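Local atomic coordinates of macrophage receptor MARCO (Mus musculus, PDB entry 2OY3), a protein that probably serves as a scavenger receptor of macrophages, binding bacteria and polyanionic ligands through its cysteine-rich domain. Residues Q5-M10 with A18-N23; T28-D33 with W65-N70; W34-A39 with R50-S55; A39-R44 with V69-T74. All coordinates share one frame; numbering follows the deposited sequence.

Contact 1 of 4, residues Q5-M10 with A18-N23; sequences QRVRIM and AEVYYN
The guanidinium of Arg8 receives the carboxylate of Glu19 at its edge, close to its own plane, and also forms a cation-pi contact with the ring of Trp26 from the next strand of the sheet. This pair decorates an antiparallel beta hairpin, strands 7-11 and 15-22, at the start of the scavenger receptor cysteine-rich fold. Both nitrogens of one guanidinium edge converge on the same oxygen: Arg8 NE lies 2.9 Å and Arg8 NH2 2.8 Å from Glu19 OE2. The two planes are 34° apart. NE meets OE2 on the anti side, 33° out of the carboxylate plane, and NH2 nearly along the C-O direction. The other oxygen, OE1, is taken by a salt bridge with Arg17; the carboxylate therefore sits between two arginines, which would probably stabilise its charge.

Arg8 and Glu19 are also a hydrogen-bonded backbone pair, and a further bond joins Tyr21 N to Arg6 O at 2.8 Å. On the opposite face, Val7 and Val20 form a non-hydrogen-bonded pair; Val7 touches Phe42 of helix 36-44, while Trp79 and Trp65 reach Val20. Returning to the charged face, Met10 crosses Glu19 at about a right angle. Its CG, which lies beside the backbone N, is the atom brought against the carboxylate, 3.6 Å from Glu19 OE2.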
loop_
_atom_site.group_PDB
_atom_site.type_symbol
_atom_site.label_atom_id
_atom_site.label_comp_id
_atom_site.label_asym_id
_atom_site.label_seq_id
_atom_site.Cartn_x
_atom_site.Cartn_y
_atom_site.Cartn_z
ATOM N N GLN A 5 -5.356 -1.624 12.749
ATOM C CA GLN A 5 -4.392 -1.707 11.607
ATOM C C GLN A 5 -4.970 -2.494 10.398
ATOM O O GLN A 5 -4.576 -3.637 10.120
ATOM C CB GLN A 5 -3.044 -2.264 12.088
ATOM C CG GLN A 5 -2.361 -1.364 13.136
ATOM C CD GLN A 5 -1.047 -1.941 13.684
ATOM O OE1 GLN A 5 -0.540 -1.476 14.708
ATOM N NE2 GLN A 5 -0.500 -2.957 13.011
ATOM N N ARG A 6 -5.902 -1.851 9.691
ATOM C CA ARG A 6 -6.687 -2.476 8.623
ATOM C C ARG A 6 -6.188 -2.082 7.232
ATOM O O ARG A 6 -5.887 -0.895 6.974
ATOM C CB ARG A 6 -8.169 -2.085 8.744
ATOM C CG ARG A 6 -9.083 -3.121 9.426
ATOM C CD ARG A 6 -9.098 -4.444 8.664
ATOM N NE ARG A 6 -9.984 -5.427 9.284
ATOM C CZ ARG A 6 -9.660 -6.195 10.323
ATOM N NH1 ARG A 6 -8.456 -6.105 10.886
ATOM N NH2 ARG A 6 -10.551 -7.055 10.807
ATOM N N VAL A 7 -6.092 -3.097 6.371
ATOM C CA VAL A 7 -5.710 -2.942 4.957
ATOM C C VAL A 7 -6.674 -3.720 4.040
ATOM O O VAL A 7 -7.369 -4.646 4.487
ATOM C CB VAL A 7 -4.210 -3.285 4.681
ATOM C CG1 VAL A 7 -3.277 -2.391 5.508
ATOM C CG2 VAL A 7 -3.891 -4.830 4.888
ATOM N N ARG A 8 -6.739 -3.338 2.769
ATOM C CA ARG A 8 -7.566 -4.071 1.828
ATOM C C ARG A 8 -7.006 -3.919 0.421
ATOM O O ARG A 8 -6.285 -2.964 0.155
ATOM C CB ARG A 8 -9.040 -3.608 1.886
ATOM C CG ARG A 8 -9.304 -2.216 1.302
ATOM C CD ARG A 8 -10.660 -1.681 1.693
ATOM N NE ARG A 8 -10.940 -0.431 0.982
ATOM C CZ ARG A 8 -12.122 0.176 0.984
ATOM N NH1 ARG A 8 -13.125 -0.340 1.699
ATOM N NH2 ARG A 8 -12.297 1.297 0.282
ATOM N N ILE A 9 -7.373 -4.848 -0.465
ATOM C CA ILE A 9 -6.991 -4.818 -1.884
ATOM C C ILE A 9 -8.265 -4.514 -2.683
ATOM O O ILE A 9 -9.272 -5.207 -2.519
ATOM C CB ILE A 9 -6.401 -6.180 -2.322
ATOM C CG1 ILE A 9 -5.072 -6.461 -1.592
ATOM C CG2 ILE A 9 -6.288 -6.285 -3.856
ATOM C CD1 ILE A 9 -4.576 -7.905 -1.718
ATOM N N MET A 10 -8.222 -3.482 -3.534
ATOM C CA MET A 10 -9.372 -3.064 -4.344
ATOM C C MET A 10 -9.005 -3.143 -5.845
ATOM O O MET A 10 -8.057 -2.491 -6.296
ATOM C CB MET A 10 -9.803 -1.614 -3.974
ATOM C CG MET A 10 -10.167 -1.351 -2.498
ATOM S SD MET A 10 -11.409 -2.459 -1.888
ATOM C CE MET A 10 -12.882 -2.044 -2.832
ATOM N N ALA A 18 -3.580 -1.109 -3.318
ATOM C CA ALA A 18 -3.325 -1.257 -1.869
ATOM C C ALA A 18 -3.968 -0.078 -1.100
ATOM O O ALA A 18 -3.511 1.050 -1.229
ATOM C CB ALA A 18 -1.802 -1.327 -1.587
ATOM N N GLU A 19 -4.990 -0.358 -0.293
ATOM C CA GLU A 19 -5.632 0.642 0.581
ATOM C C GLU A 19 -5.467 0.343 2.058
ATOM O O GLU A 19 -5.416 -0.822 2.468
ATOM C CB GLU A 19 -7.122 0.801 0.262
ATOM C CG GLU A 19 -7.329 1.403 -1.140
ATOM C CD GLU A 19 -8.747 1.802 -1.447
ATOM O OE1 GLU A 19 -8.956 2.288 -2.581
ATOM O OE2 GLU A 19 -9.633 1.648 -0.577
ATOM N N VAL A 20 -5.393 1.424 2.833
ATOM C CA VAL A 20 -5.090 1.402 4.257
ATOM C C VAL A 20 -6.124 2.243 5.005
ATOM O O VAL A 20 -6.525 3.339 4.561
ATOM C CB VAL A 20 -3.627 1.896 4.539
ATOM C CG1 VAL A 20 -3.402 3.392 4.086
ATOM C CG2 VAL A 20 -3.284 1.721 5.987
ATOM N N TYR A 21 -6.573 1.720 6.137
ATOM C CA TYR A 21 -7.547 2.416 6.933
ATOM C C TYR A 21 -6.891 3.246 8.037
ATOM O O TYR A 21 -6.210 2.719 8.912
ATOM C CB TYR A 21 -8.590 1.450 7.520
ATOM C CG TYR A 21 -9.673 2.147 8.318
ATOM C CD1 TYR A 21 -10.797 2.676 7.693
ATOM C CD2 TYR A 21 -9.579 2.242 9.705
ATOM C CE1 TYR A 21 -11.794 3.316 8.434
ATOM C CE2 TYR A 21 -10.566 2.860 10.455
ATOM C CZ TYR A 21 -11.664 3.399 9.815
ATOM O OH TYR A 21 -12.627 4.004 10.571
ATOM N N TYR A 22 -7.084 4.551 7.968
ATOM C CA TYR A 22 -6.417 5.452 8.908
ATOM C C TYR A 22 -7.198 6.762 8.990
ATOM O O TYR A 22 -7.851 7.175 8.019
ATOM C CB TYR A 22 -4.955 5.701 8.455
ATOM C CG TYR A 22 -4.235 6.771 9.257
ATOM C CD1 TYR A 22 -3.636 6.476 10.489
ATOM C CD2 TYR A 22 -4.170 8.077 8.783
ATOM C CE1 TYR A 22 -2.986 7.486 11.234
ATOM C CE2 TYR A 22 -3.535 9.070 9.504
ATOM C CZ TYR A 22 -2.948 8.771 10.724
ATOM O OH TYR A 22 -2.322 9.806 11.400
ATOM N N ASN A 23 -7.110 7.446 10.128
ATOM C CA ASN A 23 -7.823 8.711 10.264
ATOM C C ASN A 23 -9.291 8.570 9.833
ATOM O O ASN A 23 -9.803 9.411 9.102
ATOM C CB ASN A 23 -7.084 9.824 9.480
ATOM C CG ASN A 23 -7.546 11.232 9.849
ATOM O OD1 ASN A 23 -7.263 12.201 9.126
ATOM N ND2 ASN A 23 -8.241 11.358 10.961
#

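Contact 2 of 4, residues T28-D33 with W65-N70. With MG (magnesium ion), chain C; MG (magnesium ion), chain B.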
loop_
_atom_site.group_PDB
_atom_site.type_symbol
_atom_site.label_atom_id
_atom_site.label_comp_id
_atom_site.label_asym_id
_atom_site.label_seq_id
_atom_site.Cartn_x
_atom_site.Cartn_y
_atom_site.Cartn_z
ATOM N N THR A 28 -5.440 5.731 0.196
ATOM C CA THR A 28 -4.522 5.020 -0.708
ATOM C C THR A 28 -3.030 5.210 -0.344
ATOM O O THR A 28 -2.687 5.920 0.611
ATOM C CB THR A 28 -4.814 5.394 -2.173
ATOM O OG1 THR A 28 -4.532 6.792 -2.337
ATOM C CG2 THR A 28 -6.298 5.080 -2.502
ATOM N N ILE A 29 -2.152 4.588 -1.120
ATOM C CA ILE A 29 -0.728 4.599 -0.868
ATOM C C ILE A 29 -0.048 5.051 -2.147
ATOM O O ILE A 29 -0.072 4.351 -3.183
ATOM C CB ILE A 29 -0.207 3.205 -0.451
ATOM C CG1 ILE A 29 -0.930 2.719 0.846
ATOM C CG2 ILE A 29 1.348 3.210 -0.324
ATOM C CD1 ILE A 29 -0.618 1.249 1.254
ATOM N N CYS A 30 0.599 6.206 -2.081
ATOM C CA CYS A 30 1.382 6.638 -3.242
ATOM C C CYS A 30 2.573 5.701 -3.527
ATOM O O CYS A 30 3.192 5.159 -2.611
ATOM C CB CYS A 30 1.850 8.082 -3.065
ATOM S SG CYS A 30 2.691 8.669 -4.549
ATOM N N ASP A 31 2.870 5.524 -4.813
ATOM C CA ASP A 31 3.806 4.504 -5.294
ATOM C C ASP A 31 5.291 4.967 -5.280
ATOM O O ASP A 31 6.169 4.210 -5.657
ATOM C CB ASP A 31 3.359 3.961 -6.674
ATOM C CG ASP A 31 3.625 4.960 -7.846
ATOM O OD1 ASP A 31 4.232 6.028 -7.614
ATOM O OD2 ASP A 31 3.221 4.657 -8.998
ATOM N N ASP A 32 5.560 6.207 -4.854
ATOM C CA ASP A 32 6.964 6.651 -4.734
ATOM C C ASP A 32 7.747 5.679 -3.835
ATOM O O ASP A 32 7.474 5.570 -2.636
ATOM C CB ASP A 32 7.078 8.082 -4.221
ATOM C CG ASP A 32 6.397 9.100 -5.159
ATOM O OD1 ASP A 32 6.505 8.965 -6.407
ATOM O OD2 ASP A 32 5.766 10.045 -4.650
ATOM N N ASP A 33 8.635 4.920 -4.478
ATOM C CA ASP A 33 9.540 3.963 -3.829
ATOM C C ASP A 33 8.829 2.714 -3.289
ATOM O O ASP A 33 9.412 1.938 -2.531
ATOM C CB ASP A 33 10.346 4.657 -2.738
ATOM C CG ASP A 33 11.133 5.863 -3.288
ATOM O OD1 ASP A 33 11.682 5.756 -4.428
ATOM O OD2 ASP A 33 11.183 6.885 -2.564
ATOM N N TRP A 65 -2.951 8.360 1.955
ATOM C CA TRP A 65 -2.515 8.359 3.344
ATOM C C TRP A 65 -1.032 8.171 3.505
ATOM O O TRP A 65 -0.493 8.623 4.497
ATOM C CB TRP A 65 -3.235 7.289 4.215
ATOM C CG TRP A 65 -4.670 7.580 4.633
ATOM C CD1 TRP A 65 -5.698 6.667 4.682
ATOM C CD2 TRP A 65 -5.231 8.838 5.059
ATOM N NE1 TRP A 65 -6.858 7.273 5.118
ATOM C CE2 TRP A 65 -6.612 8.605 5.345
ATOM C CE3 TRP A 65 -4.710 10.138 5.219
ATOM C CZ2 TRP A 65 -7.480 9.631 5.800
ATOM C CZ3 TRP A 65 -5.579 11.176 5.635
ATOM C CH2 TRP A 65 -6.946 10.909 5.937
ATOM N N LEU A 66 -0.405 7.426 2.598
ATOM C CA LEU A 66 1.013 7.075 2.722
ATOM C C LEU A 66 1.765 7.393 1.446
ATOM O O LEU A 66 1.187 7.391 0.353
ATOM C CB LEU A 66 1.195 5.586 3.071
ATOM C CG LEU A 66 0.766 5.185 4.481
ATOM C CD1 LEU A 66 0.754 3.671 4.580
ATOM C CD2 LEU A 66 1.665 5.827 5.528
ATOM N N ASP A 67 3.066 7.639 1.590
ATOM C CA ASP A 67 3.947 7.875 0.455
ATOM C C ASP A 67 5.305 7.428 0.944
ATOM O O ASP A 67 5.551 7.435 2.164
ATOM C CB ASP A 67 3.952 9.375 0.117
ATOM C CG ASP A 67 4.634 9.689 -1.220
ATOM O OD1 ASP A 67 4.914 8.767 -2.017
ATOM O OD2 ASP A 67 4.880 10.886 -1.475
ATOM N N ASN A 68 6.167 7.003 0.024
ATOM C CA ASN A 68 7.541 6.660 0.363
ATOM C C ASN A 68 7.652 5.599 1.453
ATOM O O ASN A 68 8.361 5.804 2.453
ATOM C CB ASN A 68 8.313 7.935 0.771
ATOM C CG ASN A 68 8.351 8.956 -0.349
ATOM O OD1 ASN A 68 9.016 8.756 -1.367
ATOM N ND2 ASN A 68 7.598 10.028 -0.190
ATOM N N VAL A 69 6.900 4.515 1.291
ATOM C CA VAL A 69 6.951 3.392 2.222
ATOM C C VAL A 69 8.293 2.653 2.064
ATOM O O VAL A 69 8.730 2.401 0.954
ATOM C CB VAL A 69 5.752 2.416 2.023
ATOM C CG1 VAL A 69 5.842 1.250 3.017
ATOM C CG2 VAL A 69 4.419 3.152 2.178
ATOM N N ASN A 70 8.943 2.347 3.189
ATOM C CA ASN A 70 10.296 1.782 3.205
ATOM C C ASN A 70 10.371 0.544 4.139
ATOM O O ASN A 70 11.180 0.518 5.076
ATOM C CB ASN A 70 11.351 2.845 3.636
ATOM C CG ASN A 70 11.127 4.228 2.994
ATOM O OD1 ASN A 70 11.170 4.385 1.757
ATOM N ND2 ASN A 70 10.874 5.234 3.837
HETATM MG MG MG C . 9.998 1.188 -0.500
HETATM MG MG MG B . 5.916 10.125 -8.126
HETATM O O HOH W 1 5.445 4.171 -1.298
HETATM O O HOH W 2 4.660 8.405 -8.703
HETATM O O HOH W 3 4.608 11.076 -6.913
HETATM O O HOH W 4 7.410 11.668 -7.543
HETATM O O HOH W 5 5.303 11.337 -9.951
HETATM O O HOH W 6 7.344 8.973 -9.348
#
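Thr28 O accepts from two successive amides of the neighbouring strand, Trp65 N at 2.8 Å and, weakly, Leu66 N. It belongs to a short parallel pairing of strands 25-29 and 64-66 in the mixed sheet of the cysteine-rich domain, which Cys30 N continues with a bond to Leu66 O, 2.8 Å long. Ile29 and Leu66, the bridge pair, point the same way side by side, and Ile29 CG2 also meets Val69 CG2 at 4.0 Å, crossing it at about a right angle.

Beyond the strands the two segments stay together through a shared water and metal. Three backbone groups hold the water: it donates to Cys30 O and Asp32 O and accepts from Val69 N. A magnesium ion links Asp33 O and Val69 O, with Asp38 completing the protein share of its shell.

Acidic groups crowd next to this bridge. Asp32 OD2 approaches Asp67 OD1 to 3.0 Å, two acceptors with planes 46° apart, beside the disulfide of Cys30 with Cys91. The cost of these like charges is probably reduced by a second magnesium, otherwise surrounded by five waters. Asp32 OD1 binds it at 2.2 Å, and one of those waters lies 2.7 Å from Asp32 OD2.

Contact 3 of 4, residues W34-A39 with R50-S55. With MG (magnesium ion), chain C.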
loop_
_atom_site.group_PDB
_atom_site.type_symbol
_atom_site.label_atom_id
_atom_site.label_comp_id
_atom_site.label_asym_id
_atom_site.label_seq_id
_atom_site.Cartn_x
_atom_site.Cartn_y
_atom_site.Cartn_z
ATOM N N TRP A 34 7.592 2.505 -3.717
ATOM C CA TRP A 34 6.827 1.319 -3.339
ATOM C C TRP A 34 7.450 0.139 -4.090
ATOM O O TRP A 34 7.465 0.115 -5.308
ATOM C CB TRP A 34 5.357 1.513 -3.776
ATOM C CG TRP A 34 4.438 0.384 -3.490
ATOM C CD1 TRP A 34 3.942 -0.515 -4.384
ATOM C CD2 TRP A 34 3.862 0.066 -2.224
ATOM N NE1 TRP A 34 3.113 -1.404 -3.743
ATOM C CE2 TRP A 34 3.040 -1.065 -2.415
ATOM C CE3 TRP A 34 4.004 0.603 -0.924
ATOM C CZ2 TRP A 34 2.328 -1.669 -1.364
ATOM C CZ3 TRP A 34 3.277 -0.000 0.136
ATOM C CH2 TRP A 34 2.466 -1.114 -0.091
ATOM N N ASP A 35 7.972 -0.839 -3.353
ATOM C CA ASP A 35 8.592 -1.981 -3.996
ATOM C C ASP A 35 8.102 -3.324 -3.431
ATOM O O ASP A 35 7.229 -3.356 -2.565
ATOM C CB ASP A 35 10.113 -1.861 -3.927
ATOM C CG ASP A 35 10.687 -2.025 -2.500
ATOM O OD1 ASP A 35 11.920 -1.805 -2.381
ATOM O OD2 ASP A 35 9.979 -2.371 -1.509
ATOM N N ASN A 36 8.703 -4.400 -3.914
ATOM C CA ASN A 36 8.308 -5.769 -3.546
ATOM C C ASN A 36 8.367 -6.032 -2.042
ATOM O O ASN A 36 7.525 -6.740 -1.521
ATOM C CB ASN A 36 9.143 -6.802 -4.303
ATOM C CG ASN A 36 8.848 -6.829 -5.816
ATOM O OD1 ASN A 36 7.901 -6.221 -6.302
ATOM N ND2 ASN A 36 9.698 -7.533 -6.564
ATOM N N ASN A 37 9.339 -5.440 -1.352
ATOM C CA ASN A 37 9.387 -5.555 0.111
ATOM C C ASN A 37 8.141 -4.987 0.775
ATOM O O ASN A 37 7.573 -5.624 1.659
ATOM C CB ASN A 37 10.676 -4.976 0.664
ATOM C CG ASN A 37 11.877 -5.811 0.287
ATOM O OD1 ASN A 37 12.920 -5.291 -0.148
ATOM N ND2 ASN A 37 11.713 -7.118 0.365
ATOM N N ASP A 38 7.702 -3.815 0.299
ATOM C CA ASP A 38 6.480 -3.183 0.783
ATOM C C ASP A 38 5.254 -4.028 0.408
ATOM O O ASP A 38 4.380 -4.259 1.256
ATOM C CB ASP A 38 6.308 -1.771 0.206
ATOM C CG ASP A 38 7.545 -0.908 0.398
ATOM O OD1 ASP A 38 8.117 -0.911 1.521
ATOM O OD2 ASP A 38 7.958 -0.262 -0.588
ATOM N N ALA A 39 5.203 -4.471 -0.857
ATOM C CA ALA A 39 4.071 -5.266 -1.334
ATOM C C ALA A 39 3.995 -6.570 -0.552
ATOM O O ALA A 39 2.907 -7.066 -0.257
ATOM C CB ALA A 39 4.190 -5.565 -2.846
ATOM N N ARG A 50 3.527 -13.368 0.034
ATOM C CA ARG A 50 4.443 -12.446 -0.645
ATOM C C ARG A 50 3.635 -11.584 -1.610
ATOM O O ARG A 50 2.467 -11.873 -1.900
ATOM C CB ARG A 50 5.521 -13.212 -1.425
ATOM C CG ARG A 50 4.980 -13.956 -2.664
ATOM C CD ARG A 50 5.952 -15.051 -3.198
ATOM N NE ARG A 50 6.194 -16.091 -2.208
ATOM C CZ ARG A 50 5.412 -17.143 -1.994
ATOM N NH1 ARG A 50 4.314 -17.330 -2.723
ATOM N NH2 ARG A 50 5.735 -18.007 -1.053
ATOM N N GLY A 51 4.271 -10.515 -2.072
ATOM C CA GLY A 51 3.662 -9.613 -3.061
ATOM C C GLY A 51 4.709 -9.034 -4.014
ATOM O O GLY A 51 5.888 -8.823 -3.640
ATOM N N ARG A 52 4.251 -8.731 -5.227
ATOM C CA ARG A 52 4.983 -7.915 -6.177
ATOM C C ARG A 52 4.363 -6.502 -6.169
ATOM O O ARG A 52 3.142 -6.380 -6.210
ATOM C CB ARG A 52 4.887 -8.546 -7.569
ATOM C CG ARG A 52 5.634 -7.780 -8.668
ATOM C CD ARG A 52 5.662 -8.534 -10.007
ATOM N NE ARG A 52 4.346 -8.689 -10.620
ATOM C CZ ARG A 52 3.777 -7.750 -11.383
ATOM N NH1 ARG A 52 2.568 -7.943 -11.895
ATOM N NH2 ARG A 52 4.426 -6.614 -11.625
ATOM N N ALA A 53 5.200 -5.470 -6.078
ATOM C CA ALA A 53 4.757 -4.067 -6.188
ATOM C C ALA A 53 4.163 -3.744 -7.560
ATOM O O ALA A 53 4.757 -4.036 -8.612
ATOM C CB ALA A 53 5.909 -3.115 -5.875
ATOM N N LEU A 54 2.995 -3.110 -7.550
ATOM C CA LEU A 54 2.401 -2.570 -8.780
ATOM C C LEU A 54 2.496 -1.049 -8.691
ATOM O O LEU A 54 1.952 -0.435 -7.761
ATOM C CB LEU A 54 0.945 -3.016 -8.935
ATOM C CG LEU A 54 0.687 -4.547 -8.926
ATOM C CD1 LEU A 54 -0.773 -4.906 -9.293
ATOM C CD2 LEU A 54 1.678 -5.282 -9.838
ATOM N N SER A 55 3.265 -0.458 -9.593
ATOM C CA SER A 55 3.456 0.992 -9.586
ATOM C C SER A 55 2.316 1.581 -10.403
ATOM O O SER A 55 1.936 1.038 -11.457
ATOM C CB SER A 55 4.834 1.379 -10.179
ATOM O OG SER A 55 5.073 0.718 -11.408
HETATM MG MG MG C . 9.998 1.188 -0.500
HETATM O O HOH W 7 11.025 -0.632 0.720
HETATM O O HOH W 8 7.200 -4.792 -8.854
HETATM O O HOH W 9 11.490 2.584 -0.091
#
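A helix start resting on a strand makes this contact: the first turn of helix 36-44 meets strand 51-54 in the cysteine-rich domain, with small side chains at the interface and one polar bond across it. Asn36 OD1 accepts from Ala53 N at 2.8 Å, with an angle of 158° at the hydrogen and the donor tilted from the carbonyl plane. A water donates both to Asn36 OD1 and, at 2.6 Å, to Ala53 O, so the amide oxygen touches each polar backbone group of Ala53, directly or through water.

Ala53 CB pushes in close to the N-cap residue, 3.3 Å from Asp35 C, and touches Trp34 CD1 at 3.6 Å. Trp34 reaches it with CG swung opposite its backbone N (chi1 179°); Asp38 CB lies over one face of the indole. Farther along, Ala39 CB settles 3.4 Å from Ala53 N, and Gly51, without a side chain, leaves room for Ala39 O.

The N-terminal end of the helix carries a capping box in which Asp35 N donates to Asp38 OD2 and Asp38 N to Asp35 OD2. Asp38 OD2 also binds a magnesium ion at 2.5 Å, tying the cap to the metal site. Beside it in the sheet, strand 98-101 pairs antiparallel with strand 51-54; its Val99 touches both Trp34 and Ala39, while Trp34 NE1 donates to Gly98 O in the same strand.

Contact 4 of 4, residues A39-R44 with V69-T74. With MG (magnesium ion), chain C.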
loop_
_atom_site.group_PDB
_atom_site.type_symbol
_atom_site.label_atom_id
_atom_site.label_comp_id
_atom_site.label_asym_id
_atom_site.label_seq_id
_atom_site.Cartn_x
_atom_site.Cartn_y
_atom_site.Cartn_z
ATOM N N ALA A 39 5.203 -4.471 -0.857
ATOM C CA ALA A 39 4.071 -5.266 -1.334
ATOM C C ALA A 39 3.995 -6.570 -0.552
ATOM O O ALA A 39 2.907 -7.066 -0.257
ATOM C CB ALA A 39 4.190 -5.565 -2.846
ATOM N N THR A 40 5.161 -7.124 -0.217
ATOM C CA THR A 40 5.217 -8.361 0.572
ATOM C C THR A 40 4.637 -8.193 1.996
ATOM O O THR A 40 3.780 -8.982 2.419
ATOM C CB THR A 40 6.640 -8.974 0.545
ATOM O OG1 THR A 40 6.860 -9.529 -0.757
ATOM C CG2 THR A 40 6.796 -10.102 1.616
ATOM N N VAL A 41 5.077 -7.160 2.720
ATOM C CA VAL A 41 4.486 -6.804 4.016
ATOM C C VAL A 41 2.965 -6.628 3.896
ATOM O O VAL A 41 2.213 -7.192 4.692
ATOM C CB VAL A 41 5.179 -5.540 4.668
ATOM C CG1 VAL A 41 4.425 -5.055 5.912
ATOM C CG2 VAL A 41 6.619 -5.850 5.011
ATOM N N PHE A 42 2.520 -5.870 2.882
ATOM C CA PHE A 42 1.105 -5.582 2.700
ATOM C C PHE A 42 0.278 -6.875 2.443
ATOM O O PHE A 42 -0.738 -7.093 3.085
ATOM C CB PHE A 42 0.938 -4.572 1.549
ATOM C CG PHE A 42 -0.470 -4.064 1.395
ATOM C CD1 PHE A 42 -0.878 -2.895 2.041
ATOM C CD2 PHE A 42 -1.402 -4.789 0.645
ATOM C CE1 PHE A 42 -2.196 -2.455 1.928
ATOM C CE2 PHE A 42 -2.710 -4.351 0.504
ATOM C CZ PHE A 42 -3.120 -3.185 1.158
ATOM N N CYS A 43 0.717 -7.695 1.491
ATOM C CA CYS A 43 0.070 -8.957 1.148
ATOM C C CYS A 43 -0.001 -9.937 2.334
ATOM O O CYS A 43 -0.997 -10.638 2.498
ATOM C CB CYS A 43 0.788 -9.639 -0.028
ATOM S SG CYS A 43 0.510 -8.758 -1.610
ATOM N N ARG A 44 1.065 -9.972 3.128
ATOM C CA ARG A 44 1.124 -10.827 4.313
ATOM C C ARG A 44 0.085 -10.410 5.395
ATOM O O ARG A 44 -0.390 -11.257 6.163
ATOM C CB ARG A 44 2.548 -10.943 4.861
ATOM C CG ARG A 44 3.483 -11.789 3.997
ATOM C CD ARG A 44 4.948 -11.681 4.484
ATOM N NE ARG A 44 5.110 -12.409 5.747
ATOM C CZ ARG A 44 5.238 -13.739 5.828
ATOM N NH1 ARG A 44 5.244 -14.499 4.723
ATOM N NH2 ARG A 44 5.392 -14.307 7.024
ATOM N N VAL A 69 6.900 4.515 1.291
ATOM C CA VAL A 69 6.951 3.392 2.222
ATOM C C VAL A 69 8.293 2.653 2.064
ATOM O O VAL A 69 8.730 2.401 0.954
ATOM C CB VAL A 69 5.752 2.416 2.023
ATOM C CG1 VAL A 69 5.842 1.250 3.017
ATOM C CG2 VAL A 69 4.419 3.152 2.178
ATOM N N ASN A 70 8.943 2.347 3.189
ATOM C CA ASN A 70 10.296 1.782 3.205
ATOM C C ASN A 70 10.371 0.544 4.139
ATOM O O ASN A 70 11.180 0.518 5.076
ATOM C CB ASN A 70 11.351 2.845 3.636
ATOM C CG ASN A 70 11.127 4.228 2.994
ATOM O OD1 ASN A 70 11.170 4.385 1.757
ATOM N ND2 ASN A 70 10.874 5.234 3.837
ATOM N N CYS A 71 9.534 -0.467 3.883
ATOM C CA CYS A 71 9.612 -1.750 4.594
ATOM C C CYS A 71 10.892 -2.489 4.270
ATOM O O CYS A 71 11.363 -2.471 3.122
ATOM C CB CYS A 71 8.433 -2.677 4.234
ATOM S SG CYS A 71 6.795 -2.030 4.613
ATOM N N ARG A 72 11.422 -3.187 5.271
ATOM C CA ARG A 72 12.531 -4.113 5.045
ATOM C C ARG A 72 12.035 -5.370 4.334
ATOM O O ARG A 72 12.790 -6.004 3.607
ATOM C CB ARG A 72 13.266 -4.438 6.357
ATOM C CG ARG A 72 13.750 -3.193 7.124
ATOM C CD ARG A 72 14.837 -2.349 6.404
ATOM N NE ARG A 72 15.106 -1.101 7.134
ATOM C CZ ARG A 72 14.736 0.123 6.732
ATOM N NH1 ARG A 72 14.104 0.307 5.572
ATOM N NH2 ARG A 72 15.011 1.178 7.488
ATOM N N GLY A 73 10.757 -5.706 4.524
ATOM C CA GLY A 73 10.156 -6.882 3.892
ATOM C C GLY A 73 9.866 -7.956 4.912
ATOM O O GLY A 73 9.233 -8.970 4.616
ATOM N N THR A 74 10.323 -7.715 6.133
ATOM C CA THR A 74 10.197 -8.677 7.217
ATOM C C THR A 74 9.102 -8.303 8.241
ATOM O O THR A 74 8.718 -9.131 9.073
ATOM C CB THR A 74 11.565 -8.836 7.918
ATOM O OG1 THR A 74 12.006 -7.551 8.368
ATOM C CG2 THR A 74 12.604 -9.369 6.929
HETATM MG MG MG C . 9.998 1.188 -0.500
HETATM O O HOH W 9 11.490 2.584 -0.091
HETATM O O HOH W 7 11.025 -0.632 0.720
#
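Apolar touches carry this contact, and Val41 of helix 36-44 makes most of them. With CG1 opposite the backbone N (chi1 172°), CG2 lies beside that N and comes 3.7 Å from Cys71 CB and 3.8 Å from Cys71 SG. The same methyl, Val41 CG2, lies 3.9 Å from Gly73 CA, so one branch fits into the bend of segment 69-74. Next to it, Thr40 CG2 brushes Gly73 O at 4.0 Å.

Covalent bonds flank the seam: Cys71 is joined to Cys81, which Val41 also touches, and Cys43 to Cys101 of strand 98-101. These disulfides are hallmarks of the scavenger receptor cysteine-rich fold.

Polar bonds hold the loop's shape around the apolar patch. Glu75 accepts from Arg72 N with OE2 and from Gly73 N with OE1, in a turn where Gly73 adopts a positive phi of 110°. At the other end, next to the magnesium site, Asp38 OD1 accepts from Cys71 N.

With no hydrogen bond between the two segments, the fit between them is apolar and non-directional; the disulfide, the metal and the bonds to Asp38 and Glu75 probably fix the loop's position.

In the fold
Contact 1, the hairpin, comes first along the chain and closes before the others open. Contact 3 is nested within the loop closed by contact 2, and contacts 3 and 4 alternate along the chain, sharing helix 36-44 and Ala39. Their centres lie about 7 Å apart, whereas contacts 1 and 3, about 15 Å apart, fall on opposite sides of the chain's centre. Contacts 1, 2 and 3 all reach the mixed sheet, and Phe42 of the helix packs against the residues of contact 1. One magnesium ion touches contacts 2, 3 and 4, so the loops after two strands and the start of the helix converge on a single metal site in this small domain.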